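Local coordinates for N-acetylmuramoyl-L-alanine amidase domain-containing protein SAOUHSC_02979 (Staphylococcus aureus, PDB 5T1Q) that probably cleaves amide bonds in cell-wall peptidoglycan and in this piece of a longer secreted protein holds a glucosaminidase-family and a CHAP domain, at residues P121-E126 with S134-F139. Residues are numbered along the deposited sequence; the frame is centred on the assembly and turned at random.
Sequences PFNTLE and SINAGF
In the antiparallel beta hairpin of strands 119-128 and 131-140, in the glucosaminidase-family part of the chain, Phe122 with Ala137 and Thr124 with Ile135 form two hydrogen-bonded pairs. Phe122 N gives its hydrogen to Ala137 O at 2.9 Å, and Thr124 N reaches Ile135 O at 2.8 Å; both bonds are returned from the opposite strand. Side chains alternate between the two faces. On the Thr124 face, beta-branched residues, well suited to extended backbone, lie side by side: with chi1 at 61°, Ile135 CG1 lies between its backbone N and carbonyl carbon, which brings it to 3.5 Å from Thr124 CG2, tighter than usual for two carbons. Thr124 OG1, anti to its own backbone N, is hydrogen-bonded to Arg32 NH2 and lies at the edge of the Phe139 ring, 3.7 Å from CZ. The ring also packs against Phe122 CB, and Glu11 of helix 9-13 touches the side chains of Ile135 and Ala137. Glu126, bent at chi2, brings OE2 near Ile135 CD1 while its OE1 is hydrogen-bonded to Thr191 OG1. On the other face, exposed Asn136, partly exposed Asn123 and buried Ser134 form a polar group. Asn136 ND2 donates to Asn123 OD1 at 3.2 Å from above the carbonyl plane, the amides turned 50° apart; a water donates to that same OD1 at 2.7 Å and bridges Asn123 and Ser134, lying 2.8 Å from Ser134 OG.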
ATOM      1  N   PRO A 121     -10.547   4.705  15.838  1.00 41.91           N
ATOM      2  CA  PRO A 121     -10.650   5.552  14.644  1.00 41.16           C
ATOM      3  C   PRO A 121      -9.349   5.661  13.836  1.00 39.01           C
ATOM      4  O   PRO A 121      -8.274   5.859  14.406  1.00 39.96           O
ATOM      5  CB  PRO A 121     -11.037   6.920  15.221  1.00 43.08           C
ATOM      6  CG  PRO A 121     -10.450   6.925  16.585  1.00 44.48           C
ATOM      7  CD  PRO A 121     -10.572   5.508  17.079  1.00 44.45           C
ATOM      8  N   PHE A 122      -9.464   5.516  12.521  1.00 36.98           N
ATOM      9  CA  PHE A 122      -8.319   5.631  11.607  1.00 35.43           C
ATOM     10  C   PHE A 122      -8.692   6.321  10.325  1.00 35.09           C
ATOM     11  O   PHE A 122      -9.827   6.210   9.853  1.00 34.90           O
ATOM     12  CB  PHE A 122      -7.754   4.257  11.221  1.00 33.85           C
ATOM     13  CG  PHE A 122      -6.709   3.740  12.155  1.00 33.82           C
ATOM     14  CD1 PHE A 122      -7.060   3.049  13.303  1.00 34.78           C
ATOM     15  CD2 PHE A 122      -5.363   3.932  11.876  1.00 32.85           C
ATOM     16  CE1 PHE A 122      -6.085   2.562  14.162  1.00 34.88           C
ATOM     17  CE2 PHE A 122      -4.387   3.461  12.736  1.00 33.30           C
ATOM     18  CZ  PHE A 122      -4.749   2.773  13.879  1.00 34.20           C
ATOM     19  N   ASN A 123      -7.721   7.051   9.779  1.00 34.62           N
ATOM     20  CA  ASN A 123      -7.854   7.642   8.463  1.00 34.58           C
ATOM     21  C   ASN A 123      -7.553   6.491   7.515  1.00 32.95           C
ATOM     22  O   ASN A 123      -6.621   5.717   7.743  1.00 32.47           O
ATOM     23  CB  ASN A 123      -6.891   8.810   8.291  1.00 34.72           C
ATOM     24  CG  ASN A 123      -7.244   9.964   9.196  1.00 37.08           C
ATOM     25  OD1 ASN A 123      -8.395  10.418   9.224  1.00 38.31           O
ATOM     26  ND2 ASN A 123      -6.271  10.440   9.949  1.00 38.47           N
ATOM     27  N   THR A 124      -8.359   6.350   6.478  1.00 33.03           N
ATOM     28  CA  THR A 124      -8.220   5.231   5.574  1.00 32.86           C
ATOM     29  C   THR A 124      -8.348   5.753   4.141  1.00 33.07           C
ATOM     30  O   THR A 124      -9.192   6.607   3.850  1.00 32.99           O
ATOM     31  CB  THR A 124      -9.235   4.108   5.946  1.00 33.16           C
ATOM     32  OG1 THR A 124      -8.947   2.906   5.227  1.00 33.05           O
ATOM     33  CG2 THR A 124     -10.661   4.528   5.692  1.00 34.18           C
ATOM     34  N   LEU A 125      -7.492   5.240   3.260  1.00 31.59           N
ATOM     35  CA  LEU A 125      -7.431   5.709   1.888  1.00 32.56           C
ATOM     36  C   LEU A 125      -8.430   5.008   0.989  1.00 33.00           C
ATOM     37  O   LEU A 125      -8.607   3.785   1.048  1.00 32.86           O
ATOM     38  CB  LEU A 125      -6.022   5.537   1.339  1.00 32.30           C
ATOM     39  CG  LEU A 125      -4.926   6.230   2.154  1.00 33.25           C
ATOM     40  CD1 LEU A 125      -3.545   5.793   1.676  1.00 33.26           C
ATOM     41  CD2 LEU A 125      -5.084   7.741   2.103  1.00 34.78           C
ATOM     42  N   GLU A 126      -9.060   5.799   0.139  1.00 34.02           N
ATOM     43  CA  GLU A 126     -10.071   5.326  -0.766  1.00 36.11           C
ATOM     44  C   GLU A 126      -9.736   5.853  -2.151  1.00 37.21           C
ATOM     45  O   GLU A 126      -8.860   6.718  -2.318  1.00 36.37           O
ATOM     46  CB  GLU A 126     -11.435   5.880  -0.333  1.00 39.02           C
ATOM     47  CG  GLU A 126     -11.850   5.623   1.119  1.00 39.48           C
ATOM     48  CD  GLU A 126     -12.186   4.173   1.430  1.00 41.01           C
ATOM     49  OE1 GLU A 126     -12.273   3.339   0.501  1.00 41.37           O
ATOM     50  OE2 GLU A 126     -12.389   3.863   2.627  1.00 43.02           O
ATOM     51  N   SER A 134      -9.492  10.430   1.474  1.00 35.48           N
ATOM     52  CA  SER A 134      -9.350   9.827   2.773  1.00 35.48           C
ATOM     53  C   SER A 134     -10.627  10.038   3.551  1.00 36.72           C
ATOM     54  O   SER A 134     -11.318  11.029   3.350  1.00 37.16           O
ATOM     55  CB  SER A 134      -8.193  10.506   3.510  1.00 35.74           C
ATOM     56  OG  SER A 134      -7.957   9.913   4.774  1.00 37.20           O
ATOM     57  N   ILE A 135     -10.953   9.077   4.406  1.00 37.33           N
ATOM     58  CA  ILE A 135     -12.090   9.192   5.321  1.00 38.84           C
ATOM     59  C   ILE A 135     -11.631   8.712   6.684  1.00 38.83           C
ATOM     60  O   ILE A 135     -10.734   7.874   6.787  1.00 36.92           O
ATOM     61  CB  ILE A 135     -13.337   8.385   4.889  1.00 39.60           C
ATOM     62  CG1 ILE A 135     -13.046   6.879   4.819  1.00 39.21           C
ATOM     63  CG2 ILE A 135     -13.879   8.903   3.564  1.00 40.24           C
ATOM     64  CD1 ILE A 135     -14.284   6.031   4.616  1.00 39.86           C
ATOM     65  N   ASN A 136     -12.238   9.270   7.723  1.00 40.70           N
ATOM     66  CA  ASN A 136     -11.956   8.898   9.087  1.00 41.58           C
ATOM     67  C   ASN A 136     -13.086   7.954   9.515  1.00 42.19           C
ATOM     68  O   ASN A 136     -14.250   8.356   9.538  1.00 42.17           O
ATOM     69  CB  ASN A 136     -11.932  10.151   9.960  1.00 44.25           C
ATOM     70  CG  ASN A 136     -11.484   9.869  11.377  1.00 45.35           C
ATOM     71  OD1 ASN A 136     -12.225  10.100  12.318  1.00 50.19           O
ATOM     72  ND2 ASN A 136     -10.278   9.351  11.531  1.00 44.90           N
ATOM     73  N   ALA A 137     -12.750   6.705   9.831  1.00 41.61           N
ATOM     74  CA  ALA A 137     -13.756   5.718  10.218  1.00 42.59           C
ATOM     75  C   ALA A 137     -13.323   4.827  11.381  1.00 42.38           C
ATOM     76  O   ALA A 137     -12.130   4.668  11.653  1.00 41.31           O
ATOM     77  CB  ALA A 137     -14.118   4.862   9.016  1.00 42.54           C
ATOM     78  N   GLY A 138     -14.318   4.240  12.048  1.00 41.85           N
ATOM     79  CA  GLY A 138     -14.090   3.346  13.172  1.00 41.15           C
ATOM     80  C   GLY A 138     -13.762   1.948  12.692  1.00 39.11           C
ATOM     81  O   GLY A 138     -14.449   1.402  11.845  1.00 38.60           O
ATOM     82  N   PHE A 139     -12.693   1.378  13.227  1.00 38.71           N
ATOM     83  CA  PHE A 139     -12.265   0.031  12.878  1.00 37.56           C
ATOM     84  C   PHE A 139     -12.368  -0.846  14.100  1.00 38.63           C
ATOM     85  O   PHE A 139     -12.236  -0.373  15.229  1.00 40.16           O
ATOM     86  CB  PHE A 139     -10.830   0.025  12.342  1.00 35.90           C
ATOM     87  CG  PHE A 139     -10.708   0.521  10.933  1.00 34.58           C
ATOM     88  CD1 PHE A 139     -10.630   1.874  10.667  1.00 34.72           C
ATOM     89  CD2 PHE A 139     -10.648  -0.376   9.870  1.00 34.17           C
ATOM     90  CE1 PHE A 139     -10.501   2.339   9.363  1.00 34.59           C
ATOM     91  CE2 PHE A 139     -10.515   0.079   8.555  1.00 33.75           C
ATOM     92  CZ  PHE A 139     -10.445   1.442   8.303  1.00 33.44           C
TER
HETATM   93  O   HOH W   1      -9.438  11.135   6.800  1.00 31.15           O